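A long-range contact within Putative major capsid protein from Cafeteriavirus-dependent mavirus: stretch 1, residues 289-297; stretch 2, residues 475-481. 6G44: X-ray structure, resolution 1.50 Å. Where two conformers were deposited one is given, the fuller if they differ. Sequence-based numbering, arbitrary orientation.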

# COMPACT_ATOMS: atom_id res chain seq x y z
N ASN C 289 -25.68 3.36 10.95
CA ASN C 289 -25.13 2.05 11.27
C ASN C 289 -24.29 2.22 12.54
O ASN C 289 -23.34 3.00 12.56
CB ASN C 289 -24.26 1.57 10.09
CG ASN C 289 -24.00 0.08 10.11
OD1 ASN C 289 -24.27 -0.59 11.07
ND2 ASN C 289 -23.54 -0.44 8.99
N THR C 290 -24.68 1.54 13.62
CA THR C 290 -24.06 1.70 14.93
C THR C 290 -23.89 0.33 15.58
O THR C 290 -24.61 -0.00 16.52
CB THR C 290 -24.89 2.67 15.83
OG1 THR C 290 -26.22 2.18 15.93
CG2 THR C 290 -24.88 4.05 15.25
N PRO C 291 -22.92 -0.46 15.10
CA PRO C 291 -22.74 -1.83 15.60
C PRO C 291 -22.63 -1.93 17.11
O PRO C 291 -22.05 -1.05 17.74
CB PRO C 291 -21.42 -2.28 14.96
CG PRO C 291 -21.15 -1.35 13.85
CD PRO C 291 -21.90 -0.08 14.10
N LEU C 292 -23.19 -3.00 17.68
CA LEU C 292 -23.16 -3.22 19.12
C LEU C 292 -22.19 -4.37 19.46
O LEU C 292 -22.39 -5.50 19.05
CB LEU C 292 -24.57 -3.57 19.60
CG LEU C 292 -24.74 -3.76 21.10
CD1 LEU C 292 -24.45 -2.47 21.85
CD2 LEU C 292 -26.17 -4.24 21.34
N ILE C 293 -21.13 -4.05 20.17
CA ILE C 293 -20.10 -5.02 20.55
C ILE C 293 -20.30 -5.31 22.02
O ILE C 293 -20.36 -4.37 22.84
CB ILE C 293 -18.68 -4.48 20.31
CG1 ILE C 293 -18.38 -4.36 18.81
CG2 ILE C 293 -17.65 -5.41 20.93
CD1 ILE C 293 -19.13 -3.31 18.00
N SER C 294 -20.36 -6.59 22.37
CA SER C 294 -20.68 -7.05 23.73
C SER C 294 -19.78 -8.20 24.13
O SER C 294 -19.54 -9.06 23.30
CB SER C 294 -22.13 -7.57 23.79
OG SER C 294 -23.07 -6.59 23.40
N LEU C 295 -19.36 -8.25 25.39
CA LEU C 295 -18.71 -9.43 25.93
C LEU C 295 -19.83 -10.42 26.24
O LEU C 295 -20.72 -10.14 27.06
CB LEU C 295 -17.93 -9.07 27.20
CG LEU C 295 -17.28 -10.28 27.90
CD1 LEU C 295 -16.19 -10.88 27.01
CD2 LEU C 295 -16.73 -9.82 29.23
N GLU C 296 -19.82 -11.55 25.57
CA GLU C 296 -20.85 -12.58 25.75
C GLU C 296 -20.51 -13.56 26.85
O GLU C 296 -21.42 -14.09 27.52
CB GLU C 296 -21.10 -13.36 24.48
CG GLU C 296 -21.75 -12.55 23.39
CD GLU C 296 -23.17 -12.13 23.70
OE1 GLU C 296 -23.87 -12.77 24.54
OE2 GLU C 296 -23.59 -11.14 23.07
N GLY C 297 -19.23 -13.84 27.03
CA GLY C 297 -18.81 -14.76 28.07
C GLY C 297 -17.33 -14.67 28.31
O GLY C 297 -16.54 -14.30 27.43
N ILE C 475 -20.53 -9.23 17.89
CA ILE C 475 -20.68 -7.99 17.15
C ILE C 475 -22.03 -8.11 16.48
O ILE C 475 -22.22 -8.96 15.61
CB ILE C 475 -19.56 -7.78 16.11
CG1 ILE C 475 -18.20 -7.77 16.83
CG2 ILE C 475 -19.78 -6.47 15.36
CD1 ILE C 475 -17.32 -8.96 16.58
N ARG C 476 -22.98 -7.27 16.90
CA ARG C 476 -24.34 -7.34 16.37
C ARG C 476 -24.66 -6.14 15.48
O ARG C 476 -24.27 -5.01 15.77
CB ARG C 476 -25.37 -7.36 17.50
CG ARG C 476 -25.47 -8.68 18.23
CD ARG C 476 -26.60 -8.57 19.24
NE ARG C 476 -27.00 -9.88 19.73
CZ ARG C 476 -26.51 -10.47 20.82
NH1 ARG C 476 -26.98 -11.66 21.16
NH2 ARG C 476 -25.58 -9.89 21.56
N ASP C 477 -25.41 -6.42 14.42
CA ASP C 477 -25.92 -5.36 13.54
C ASP C 477 -26.99 -4.60 14.34
O ASP C 477 -27.89 -5.19 14.94
CB ASP C 477 -26.49 -5.95 12.27
CG ASP C 477 -25.43 -6.70 11.42
OD1 ASP C 477 -24.22 -6.47 11.59
OD2 ASP C 477 -25.82 -7.48 10.56
N ASN C 478 -26.87 -3.28 14.34
CA ASN C 478 -27.63 -2.42 15.23
C ASN C 478 -27.71 -1.06 14.57
O ASN C 478 -26.71 -0.52 14.09
CB ASN C 478 -26.93 -2.35 16.56
CG ASN C 478 -27.69 -1.56 17.59
OD1 ASN C 478 -28.82 -1.92 17.92
ND2 ASN C 478 -27.07 -0.53 18.13
N LEU C 479 -28.92 -0.49 14.54
CA LEU C 479 -29.13 0.79 13.88
C LEU C 479 -29.64 1.82 14.85
O LEU C 479 -30.40 1.49 15.77
CB LEU C 479 -30.15 0.67 12.77
CG LEU C 479 -29.84 -0.25 11.60
CD1 LEU C 479 -30.91 -0.12 10.52
CD2 LEU C 479 -28.45 -0.10 11.03
N THR C 480 -29.21 3.06 14.64
CA THR C 480 -29.72 4.22 15.37
C THR C 480 -30.61 5.01 14.40
O THR C 480 -30.28 5.23 13.22
CB THR C 480 -28.55 5.05 15.91
OG1 THR C 480 -27.88 4.26 16.90
CG2 THR C 480 -29.04 6.36 16.56
N TYR C 481 -31.77 5.45 14.92
CA TYR C 481 -32.77 6.18 14.14
C TYR C 481 -32.94 7.58 14.71
O TYR C 481 -33.14 7.75 15.92
CB TYR C 481 -34.12 5.45 14.18
CG TYR C 481 -34.06 4.04 13.69
CD1 TYR C 481 -33.73 3.00 14.55
CD2 TYR C 481 -34.28 3.74 12.35
CE1 TYR C 481 -33.66 1.70 14.09
CE2 TYR C 481 -34.20 2.45 11.89
CZ TYR C 481 -33.89 1.43 12.77
OH TYR C 481 -33.84 0.14 12.28
O HOH W 1 -24.44 -2.49 12.78
O HOH W 2 -23.42 -7.49 20.79
O HOH W 3 -25.35 -7.00 22.73
O HOH W 4 -26.53 -11.98 24.07

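Two segments far apart in the chain meet as antiparallel neighbours in a β-sheet, joined by backbone hydrogen bonds, by an asparagine side chain and a threonine pair where the regular pairing lapses, and by a salt bridge from the paired Arg476 to Glu296, beyond the ladder. The regular ladder centres on Leu292 and Arg476, a hydrogen-bonded pair whose backbones bond twice: Leu292 N donates to Arg476 O at 3.0 Å and Arg476 N to Leu292 O at 2.8 Å, both nearly linear. Two CA-H...O contacts flank this ring, Pro291 CA to Arg476 O at 3.5 Å and Ile475 CA to Leu292 O at 3.6 Å, so each carbonyl also meets a CA hydrogen. Next along is the non-hydrogen-bonded pair Ile293 and Ile475, whose side chains lie on one face of the sheet and touch at 3.9 Å between Ile293 CG1 and Ile475 CG1; the side chains of Leu292 and Arg476 leave from the other face.

Toward Asn289 the pattern changes. Thr290 and Pro291 lie outside the regular strand; Pro291 contributes its CA contact to Arg476 O, and conventional hydrogen bonding resumes at Thr290. Thr290 N donates to Asn478 O at 2.9 Å, but the return bond comes from a side chain: Asn478, with chi1 at t, points toward the other segment and its ND2 donates to Thr290 O at 3.0 Å. The CB of Asn478 also packs against Leu292, 4.0 Å from Leu292 CB. Thr290, in rotamer p, places OG1 2.8 Å from Thr480 OG1, a hydrogen bond in which either hydroxyl could be the donor. Asn289 and Leu479 form a further non-hydrogen-bonded pair, with Asn289 CA 4.0 Å from Leu479 CD2. Water 1 bridges Asn289 and Asn478, donating to Asn289 OD1 at 2.6 Å and accepting from Asn478 N at 3.0 Å.

At the other end the long side chain of Arg476 reaches past its backbone partner to Glu296. Arg476 NH2 donates to Glu296 OE2 at 2.8 Å in a salt bridge, with the carboxylate oxygen at the edge of the guanidinium and near its plane. Water 4 adds a second link between the same groups, accepting from Arg476 NH1 at 3.0 Å and donating to Glu296 OE1 at 2.8 Å. Water 2 ties the guanidinium back to the ladder: it donates to Leu292 O at 2.8 Å and accepts a weak bond from Arg476 NH2 at 3.3 Å. Together the two segments bury 548 Å², both sides summed.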